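Local structure of guanine deaminase (Escherichia coli, 6OHB) at residues A[170-175]-A[249-254]; A[209-214]-A[260-265]; A[237-240]-A[244-247]. The protein catalyses the zinc-dependent hydrolytic deamination of guanine to xanthine and ammonia, a step of purine degradation. All blocks are in the same frame, centred on the assembly; numbering follows the deposited sequence.

Contact 1 (A[170-175]-A[249-254])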
loop_
_atom_site.group_PDB
_atom_site.type_symbol
_atom_site.label_atom_id
_atom_site.label_comp_id
_atom_site.label_asym_id
_atom_site.label_seq_id
_atom_site.Cartn_x
_atom_site.Cartn_y
_atom_site.Cartn_z
ATOM N N MET A 170 -10.083 -3.416 30.850
ATOM C CA MET A 170 -9.422 -4.721 30.797
ATOM C C MET A 170 -8.870 -5.057 32.177
ATOM O O MET A 170 -8.002 -4.339 32.687
ATOM C CB MET A 170 -8.312 -4.732 29.742
ATOM C CG MET A 170 -7.414 -3.505 29.756
ATOM S SD MET A 170 -6.094 -3.579 28.526
ATOM C CE MET A 170 -5.590 -5.284 28.684
ATOM N N ASP A 171 -9.356 -6.149 32.779
ATOM C CA ASP A 171 -8.965 -6.502 34.142
ATOM C C ASP A 171 -8.305 -7.874 34.267
ATOM O O ASP A 171 -8.024 -8.302 35.392
ATOM C CB ASP A 171 -10.172 -6.414 35.087
ATOM C CG ASP A 171 -11.230 -7.468 34.804
ATOM O OD1 ASP A 171 -11.220 -8.060 33.705
ATOM O OD2 ASP A 171 -12.084 -7.697 35.689
ATOM N N ARG A 172 -8.049 -8.575 33.163
ATOM C CA ARG A 172 -7.420 -9.886 33.254
ATOM C C ARG A 172 -6.658 -10.195 31.970
ATOM O O ARG A 172 -6.838 -9.534 30.943
ATOM C CB ARG A 172 -8.455 -10.982 33.542
ATOM C CG ARG A 172 -9.319 -11.355 32.355
ATOM C CD ARG A 172 -10.338 -12.414 32.736
ATOM N NE ARG A 172 -11.218 -12.752 31.623
ATOM C CZ ARG A 172 -12.216 -13.630 31.697
ATOM N NH1 ARG A 172 -12.464 -14.263 32.835
ATOM N NH2 ARG A 172 -12.965 -13.874 30.632
ATOM N N ASN A 173 -5.781 -11.202 32.059
ATOM C CA ASN A 173 -5.068 -11.766 30.908
ATOM C C ASN A 173 -4.193 -10.727 30.209
ATOM O O ASN A 173 -4.139 -10.657 28.980
ATOM C CB ASN A 173 -6.040 -12.409 29.917
ATOM C CG ASN A 173 -6.623 -13.704 30.435
ATOM O OD1 ASN A 173 -5.950 -14.460 31.137
ATOM N ND2 ASN A 173 -7.879 -13.968 30.098
ATOM N N ALA A 174 -3.477 -9.936 30.998
ATOM C CA ALA A 174 -2.550 -8.948 30.467
ATOM C C ALA A 174 -1.617 -8.529 31.590
ATOM O O ALA A 174 -1.944 -8.718 32.767
ATOM C CB ALA A 174 -3.299 -7.730 29.899
ATOM N N PRO A 175 -0.440 -7.989 31.262
ATOM C CA PRO A 175 0.500 -7.580 32.313
ATOM C C PRO A 175 -0.155 -6.649 33.323
ATOM O O PRO A 175 -1.071 -5.888 33.000
ATOM C CB PRO A 175 1.614 -6.874 31.534
ATOM C CG PRO A 175 1.594 -7.524 30.201
ATOM C CD PRO A 175 0.150 -7.855 29.917
ATOM N N LYS A 249 -14.190 -18.848 23.307
ATOM C CA LYS A 249 -14.942 -20.049 23.635
ATOM C C LYS A 249 -14.407 -20.721 24.911
ATOM O O LYS A 249 -15.172 -21.372 25.623
ATOM C CB LYS A 249 -14.959 -21.007 22.439
ATOM N N SER A 250 -13.107 -20.639 25.217
ATOM C CA SER A 250 -12.704 -21.199 26.517
ATOM C C SER A 250 -13.152 -20.314 27.680
ATOM O O SER A 250 -13.557 -20.811 28.742
ATOM C CB SER A 250 -11.168 -21.412 26.623
ATOM O OG SER A 250 -10.541 -22.493 25.917
ATOM N N LEU A 251 -13.077 -19.012 27.518
ATOM C CA LEU A 251 -13.285 -18.222 28.713
ATOM C C LEU A 251 -14.757 -18.011 29.034
ATOM O O LEU A 251 -15.097 -17.751 30.199
ATOM C CB LEU A 251 -12.554 -16.889 28.579
ATOM C CG LEU A 251 -11.042 -17.056 28.790
ATOM C CD1 LEU A 251 -10.315 -15.855 28.232
ATOM C CD2 LEU A 251 -10.702 -17.242 30.259
ATOM N N TYR A 252 -15.641 -18.188 28.055
ATOM C CA TYR A 252 -17.083 -18.086 28.249
ATOM C C TYR A 252 -17.755 -19.307 27.628
ATOM O O TYR A 252 -18.399 -19.211 26.575
ATOM C CB TYR A 252 -17.595 -16.786 27.636
ATOM C CG TYR A 252 -17.132 -15.555 28.387
ATOM C CD1 TYR A 252 -17.790 -15.134 29.533
ATOM C CD2 TYR A 252 -16.035 -14.814 27.952
ATOM C CE1 TYR A 252 -17.380 -14.014 30.224
ATOM C CE2 TYR A 252 -15.616 -13.687 28.640
ATOM C CZ TYR A 252 -16.293 -13.293 29.776
ATOM O OH TYR A 252 -15.880 -12.175 30.464
ATOM N N PRO A 253 -17.614 -20.483 28.251
ATOM C CA PRO A 253 -18.148 -21.707 27.629
ATOM C C PRO A 253 -19.668 -21.765 27.594
ATOM O O PRO A 253 -20.220 -22.543 26.804
ATOM C CB PRO A 253 -17.565 -22.828 28.500
ATOM C CG PRO A 253 -17.339 -22.186 29.829
ATOM C CD PRO A 253 -16.971 -20.754 29.552
ATOM N N ASP A 254 -20.364 -20.974 28.409
ATOM C CA ASP A 254 -21.818 -21.033 28.479
ATOM C C ASP A 254 -22.514 -20.071 27.525
ATOM O O ASP A 254 -23.747 -20.013 27.524
ATOM C CB ASP A 254 -22.290 -20.760 29.909
ATOM C CG ASP A 254 -21.902 -21.868 30.868
ATOM O OD1 ASP A 254 -21.915 -23.047 30.451
ATOM O OD2 ASP A 254 -21.591 -21.562 32.040
#

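Contact 2 (A[209-214]-A[260-265])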
loop_
_atom_site.group_PDB
_atom_site.type_symbol
_atom_site.label_atom_id
_atom_site.label_comp_id
_atom_site.label_asym_id
_atom_site.label_seq_id
_atom_site.Cartn_x
_atom_site.Cartn_y
_atom_site.Cartn_z
ATOM N N ARG A 209 -11.653 -3.795 25.716
ATOM C CA ARG A 209 -10.744 -4.164 24.635
ATOM C C ARG A 209 -11.302 -5.340 23.843
ATOM O O ARG A 209 -11.601 -5.217 22.649
ATOM C CB ARG A 209 -9.352 -4.489 25.184
ATOM C CG ARG A 209 -8.316 -4.676 24.079
ATOM C CD ARG A 209 -6.928 -4.963 24.617
ATOM N NE ARG A 209 -6.356 -3.832 25.342
ATOM C CZ ARG A 209 -5.586 -2.900 24.792
ATOM N NH1 ARG A 209 -5.288 -2.950 23.497
ATOM N NH2 ARG A 209 -5.110 -1.915 25.541
ATOM N N PHE A 210 -11.461 -6.484 24.500
ATOM C CA PHE A 210 -12.257 -7.589 23.982
ATOM C C PHE A 210 -12.603 -8.506 25.152
ATOM O O PHE A 210 -12.184 -8.278 26.292
ATOM C CB PHE A 210 -11.538 -8.346 22.854
ATOM C CG PHE A 210 -10.110 -8.731 23.167
ATOM C CD1 PHE A 210 -9.090 -8.426 22.283
ATOM C CD2 PHE A 210 -9.790 -9.401 24.331
ATOM C CE1 PHE A 210 -7.783 -8.779 22.557
ATOM C CE2 PHE A 210 -8.486 -9.759 24.609
ATOM C CZ PHE A 210 -7.482 -9.446 23.724
ATOM N N ALA A 211 -13.383 -9.543 24.859
ATOM C CA ALA A 211 -13.846 -10.440 25.915
ATOM C C ALA A 211 -12.718 -11.177 26.635
ATOM O O ALA A 211 -12.813 -11.324 27.867
ATOM C CB ALA A 211 -14.867 -11.430 25.336
ATOM N N PRO A 212 -11.657 -11.659 25.969
ATOM C CA PRO A 212 -10.583 -12.335 26.720
ATOM C C PRO A 212 -10.026 -11.541 27.889
ATOM O O PRO A 212 -9.728 -12.135 28.932
ATOM C CB PRO A 212 -9.516 -12.570 25.645
ATOM C CG PRO A 212 -10.297 -12.781 24.406
ATOM C CD PRO A 212 -11.526 -11.902 24.518
ATOM N N THR A 213 -9.894 -10.222 27.767
ATOM C CA THR A 213 -9.254 -9.434 28.810
ATOM C C THR A 213 -10.260 -8.777 29.747
ATOM O O THR A 213 -9.892 -7.873 30.502
ATOM C CB THR A 213 -8.339 -8.368 28.201
ATOM O OG1 THR A 213 -9.014 -7.697 27.127
ATOM C CG2 THR A 213 -7.043 -8.989 27.691
ATOM N N SER A 214 -11.508 -9.231 29.748
ATOM C CA SER A 214 -12.495 -8.702 30.677
ATOM C C SER A 214 -13.181 -9.845 31.407
ATOM O O SER A 214 -13.738 -10.749 30.774
ATOM C CB SER A 214 -13.527 -7.842 29.935
ATOM O OG SER A 214 -12.943 -6.619 29.509
ATOM N N ASP A 260 -22.167 -13.531 21.076
ATOM C CA ASP A 260 -23.207 -13.720 22.077
ATOM C C ASP A 260 -22.754 -13.312 23.471
ATOM O O ASP A 260 -23.600 -12.969 24.304
ATOM C CB ASP A 260 -23.688 -15.169 22.091
ATOM C CG ASP A 260 -24.912 -15.362 22.969
ATOM O OD1 ASP A 260 -26.028 -15.018 22.519
ATOM O OD2 ASP A 260 -24.756 -15.853 24.110
ATOM N N VAL A 261 -21.449 -13.310 23.739
ATOM C CA VAL A 261 -20.968 -12.780 25.014
ATOM C C VAL A 261 -21.321 -11.304 25.133
ATOM O O VAL A 261 -21.826 -10.851 26.166
ATOM C CB VAL A 261 -19.454 -13.008 25.161
ATOM C CG1 VAL A 261 -18.989 -12.552 26.540
ATOM C CG2 VAL A 261 -19.112 -14.468 24.919
ATOM N N TYR A 262 -21.068 -10.533 24.069
ATOM C CA TYR A 262 -21.413 -9.116 24.086
ATOM C C TYR A 262 -22.921 -8.923 24.103
ATOM O O TYR A 262 -23.431 -8.036 24.797
ATOM C CB TYR A 262 -20.819 -8.413 22.866
ATOM C CG TYR A 262 -19.315 -8.426 22.796
ATOM C CD1 TYR A 262 -18.541 -8.013 23.875
ATOM C CD2 TYR A 262 -18.667 -8.851 21.645
ATOM C CE1 TYR A 262 -17.158 -8.029 23.806
ATOM C CE2 TYR A 262 -17.288 -8.869 21.566
ATOM C CZ TYR A 262 -16.538 -8.458 22.646
ATOM O OH TYR A 262 -15.166 -8.479 22.557
ATOM N N HIS A 263 -23.647 -9.766 23.365
ATOM C CA HIS A 263 -25.096 -9.622 23.255
ATOM C C HIS A 263 -25.792 -9.871 24.588
ATOM O O HIS A 263 -26.712 -9.131 24.956
ATOM C CB HIS A 263 -25.630 -10.569 22.179
ATOM C CG HIS A 263 -27.108 -10.471 21.958
ATOM N ND1 HIS A 263 -27.709 -9.351 21.424
ATOM C CD2 HIS A 263 -28.105 -11.358 22.187
ATOM C CE1 HIS A 263 -29.012 -9.551 21.340
ATOM N NE2 HIS A 263 -29.278 -10.762 21.796
ATOM N N GLN A 264 -25.379 -10.915 25.320
ATOM C CA GLN A 264 -26.023 -11.226 26.595
ATOM C C GLN A 264 -25.758 -10.146 27.633
ATOM O O GLN A 264 -26.577 -9.945 28.536
ATOM C CB GLN A 264 -25.554 -12.586 27.120
ATOM C CG GLN A 264 -26.009 -13.787 26.292
ATOM C CD GLN A 264 -27.496 -13.776 25.976
ATOM O OE1 GLN A 264 -28.330 -13.493 26.838
ATOM N NE2 GLN A 264 -27.835 -14.092 24.729
ATOM N N TYR A 265 -24.625 -9.451 27.535
ATOM C CA TYR A 265 -24.344 -8.309 28.390
ATOM C C TYR A 265 -24.893 -7.003 27.817
ATOM O O TYR A 265 -24.429 -5.924 28.204
ATOM C CB TYR A 265 -22.839 -8.192 28.640
ATOM C CG TYR A 265 -22.301 -9.214 29.618
ATOM C CD1 TYR A 265 -22.593 -9.130 30.975
ATOM C CD2 TYR A 265 -21.503 -10.265 29.184
ATOM C CE1 TYR A 265 -22.107 -10.064 31.871
ATOM C CE2 TYR A 265 -21.012 -11.206 30.073
ATOM C CZ TYR A 265 -21.316 -11.102 31.414
ATOM O OH TYR A 265 -20.824 -12.038 32.297
#

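Contact 3 (A[237-240]-A[244-247]). With ZN (zinc ion), chain E.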
loop_
_atom_site.group_PDB
_atom_site.type_symbol
_atom_site.label_atom_id
_atom_site.label_comp_id
_atom_site.label_asym_id
_atom_site.label_seq_id
_atom_site.Cartn_x
_atom_site.Cartn_y
_atom_site.Cartn_z
ATOM N N HIS A 237 -13.435 -5.144 19.977
ATOM C CA HIS A 237 -12.944 -6.031 18.924
ATOM C C HIS A 237 -13.788 -7.312 18.892
ATOM O O HIS A 237 -14.286 -7.764 19.927
ATOM C CB HIS A 237 -11.465 -6.380 19.147
ATOM C CG HIS A 237 -10.502 -5.242 18.926
ATOM N ND1 HIS A 237 -10.127 -4.369 19.927
ATOM C CD2 HIS A 237 -9.788 -4.882 17.831
ATOM C CE1 HIS A 237 -9.244 -3.506 19.451
ATOM N NE2 HIS A 237 -9.024 -3.793 18.179
ATOM N N LEU A 238 -13.954 -7.903 17.698
ATOM C CA LEU A 238 -14.793 -9.095 17.577
ATOM C C LEU A 238 -14.339 -9.983 16.424
ATOM O O LEU A 238 -14.276 -9.519 15.283
ATOM C CB LEU A 238 -16.269 -8.710 17.380
ATOM C CG LEU A 238 -17.291 -9.834 17.153
ATOM C CD1 LEU A 238 -17.485 -10.638 18.427
ATOM C CD2 LEU A 238 -18.619 -9.254 16.677
ATOM N N CYS A 239 -14.075 -11.257 16.726
ATOM C CA CYS A 239 -13.704 -12.292 15.755
ATOM C C CYS A 239 -12.703 -11.791 14.713
ATOM O O CYS A 239 -12.915 -11.880 13.503
ATOM C CB CYS A 239 -14.944 -12.881 15.076
ATOM S SG CYS A 239 -16.302 -13.308 16.182
ATOM N N GLU A 240 -11.568 -11.315 15.213
ATOM C CA GLU A 240 -10.480 -10.927 14.326
ATOM C C GLU A 240 -9.672 -12.144 13.885
ATOM O O GLU A 240 -9.286 -12.251 12.714
ATOM C CB GLU A 240 -9.577 -9.903 15.029
ATOM C CG GLU A 240 -8.385 -9.407 14.215
ATOM C CD GLU A 240 -7.567 -8.354 14.960
ATOM O OE1 GLU A 240 -7.863 -8.107 16.149
ATOM O OE2 GLU A 240 -6.626 -7.780 14.368
ATOM N N GLU A 244 -8.161 -16.245 18.662
ATOM C CA GLU A 244 -8.922 -15.375 19.556
ATOM C C GLU A 244 -10.328 -15.920 19.789
ATOM O O GLU A 244 -10.830 -15.907 20.921
ATOM C CB GLU A 244 -8.965 -13.963 18.974
ATOM C CG GLU A 244 -9.812 -12.973 19.756
ATOM C CD GLU A 244 -10.274 -11.803 18.904
ATOM O OE1 GLU A 244 -10.094 -11.850 17.666
ATOM O OE2 GLU A 244 -10.811 -10.831 19.474
ATOM N N ILE A 245 -10.970 -16.427 18.733
ATOM C CA ILE A 245 -12.307 -17.000 18.866
ATOM C C ILE A 245 -12.281 -18.228 19.772
ATOM O O ILE A 245 -13.164 -18.413 20.620
ATOM C CB ILE A 245 -12.882 -17.332 17.477
ATOM C CG1 ILE A 245 -13.082 -16.053 16.660
ATOM C CG2 ILE A 245 -14.189 -18.101 17.597
ATOM C CD1 ILE A 245 -13.503 -16.307 15.237
ATOM N N ALA A 246 -11.271 -19.091 19.600
ATOM C CA ALA A 246 -11.149 -20.268 20.461
ATOM C C ALA A 246 -10.876 -19.873 21.910
ATOM O O ALA A 246 -11.396 -20.498 22.845
ATOM C CB ALA A 246 -10.045 -21.186 19.934
ATOM N N TRP A 247 -10.056 -18.841 22.117
ATOM C CA TRP A 247 -9.817 -18.331 23.463
ATOM C C TRP A 247 -11.116 -17.856 24.107
ATOM O O TRP A 247 -11.359 -18.103 25.297
ATOM C CB TRP A 247 -8.791 -17.200 23.400
ATOM C CG TRP A 247 -8.163 -16.837 24.712
ATOM C CD1 TRP A 247 -8.228 -17.542 25.879
ATOM C CD2 TRP A 247 -7.360 -15.681 24.986
ATOM N NE1 TRP A 247 -7.520 -16.893 26.863
ATOM C CE2 TRP A 247 -6.978 -15.748 26.341
ATOM C CE3 TRP A 247 -6.929 -14.594 24.217
ATOM C CZ2 TRP A 247 -6.187 -14.770 26.945
ATOM C CZ3 TRP A 247 -6.144 -13.623 24.818
ATOM C CH2 TRP A 247 -5.781 -13.718 26.168
HETATM ZN ZN ZN E . -7.840 -2.549 17.072
#

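Contact 1 (A[170-175]-A[249-254])
Arg172 starts with CG wedged between its backbone N and carbonyl carbon (chi1 75°) and then runs fully extended to the guanidinium, a straight arm that spans the gap to Leu251 and Tyr252. On the other side, Tyr252 has CG beside its backbone N (chi1 -69°), which sends the ring aslant across the end of the arginine. The two meet at NH2 of Arg172, which lies 3.3 Å from CE2 of Tyr252, with that carbon at the guanidinium edge and near its plane. Guanidinium and phenol planes are 50° apart, so the groups neither stack nor meet at right angles. Arg172 NH2 is also 3.4 Å from Tyr252 OH, but the angle is poor and no hydrogen bond forms. Leu251 takes the flat side of the arginine: its CD2 sits over one face, 4.0 Å above the plane and offset toward the rim, while its CB is 3.7 Å from NH2. The loop 170-175 follows strand 164-169 of the amidohydrolase barrel, and Leu251 and Tyr252 mark the end of helix 242-251, Tyr252 being the first residue to leave helical geometry. Both polar arms from the loop are held by a third element, because Arg172 NE and Asn173 ND2 each donate to the carbonyl oxygen of Pro212; Tyr252 OH is hydrogen-bonded to the oxygen of Ser214. A long arginine suits this place, since it can reach that carbonyl with NE and still lay its far end against a leucine. Asn173 is shorter and turns its ND2 to CD1 of Leu251 at 3.6 Å, the two side chains approaching from opposite directions.

Contact 2 (A[209-214]-A[260-265])
Tyr262 reaches from its helix with the hydroxyl foremost, directed at the backbone where Phe210 passes into Ala211, so that the hydroxyl oxygen makes the closest contacts. OH lies 3.1 Å from the backbone N of Ala211, which donates to it in a weak, clearly bent hydrogen bond of 129°. The same oxygen rests 3.4 Å from CA of Phe210 and 3.6 Å from its CB. Only the root of Phe210 is engaged: CG stands between the backbone N and the carbonyl carbon (chi1 49°), and the ring is carried away from Tyr262, while the side chain still touches Tyr258 of the same helix. Arg209 and Phe210 probably take part in binding substrate, and CG of Arg209 lies over one face of the Phe210 ring. The loop 209-214 follows strand 203-208 of the TIM-type barrel characteristic of the amidohydrolase superfamily, and helix 258-264 packs against it after the next strand, 233-238. The stronger polar partner of Tyr262 OH is the carbonyl oxygen of His237, with a further weak bond to Thr236 OG1; one buried hydroxyl thus bridges the loop after strand 203-208 and the end of strand 233-238, the first through a weak bond. A tyrosine fits here because its rigid ring delivers a polar tip across apolar surroundings. Ala211 points its CB at the helix, 4.3 Å from CZ of Tyr262 and 4.4 Å from CG1 of Val261. Its small methyl lets the loop backbone come close to the helix, with CA atoms of Ala211 and Val261 7.6 Å apart, while the branched valine supplies an apolar surface opposite.

Contact 3 (A[237-240]-A[244-247])
The zinc site of this amidohydrolase barrel includes the C-terminal end of strand 233-238, and the turn from that strand into helix 242-251 is closed by Glu244. From the strand, His237 sends its NE2 to the zinc ion at 2.0 Å, while its ND1 is bonded to the backbone oxygen of Arg209, which fixes the turn of the imidazole. Beyond the strand, Glu244 directs its carboxylate back to the chain: OE1 accepts from the backbone N of Glu240 at 2.9 Å, on the syn side and 28° out of the carboxylate plane. With CG anti to N (chi1 176°) and the chain extended beyond it, the acid reaches the turn lying before its own helix. OE1 also accepts from Asn241 N, and OE2 is bonded to Tyr258 OH, so both carboxylate oxygens of this buried acid have partners. Alongside, Ile245 lays CD1 against CB of Cys239 at 3.7 Å, a contact between a slender side chain in a tight turn and the outer methyl of a branched apolar side chain on the helix. Glu240 runs out extended, its side chain about 5 Å from that of Asp327; residues 237-240 probably line the substrate site. His82, His84 and Asp327 complete the protein ligands of the zinc, a set of three histidines and one aspartate typical of mononuclear amidohydrolase deaminases.

In the fold
Contacts 2 and 3 are buried and close to the zinc, whereas contact 1 is only partly buried and lies farther out. Contacts 1 and 3 share helix 242-251, contact 3 using its early part and contact 1 its end; contact 2 takes the following helix, 258-264. Loop 209-214 links all three, meeting 170-175, Tyr252, His237 and Trp247 in turn. The chemistry changes with depth: between its own segments contact 1 has packing without hydrogen bonds, contact 2 a weak bond to a hydroxyl plus small apolar groups, and contact 3 a carboxylate bond beside a metal ligand.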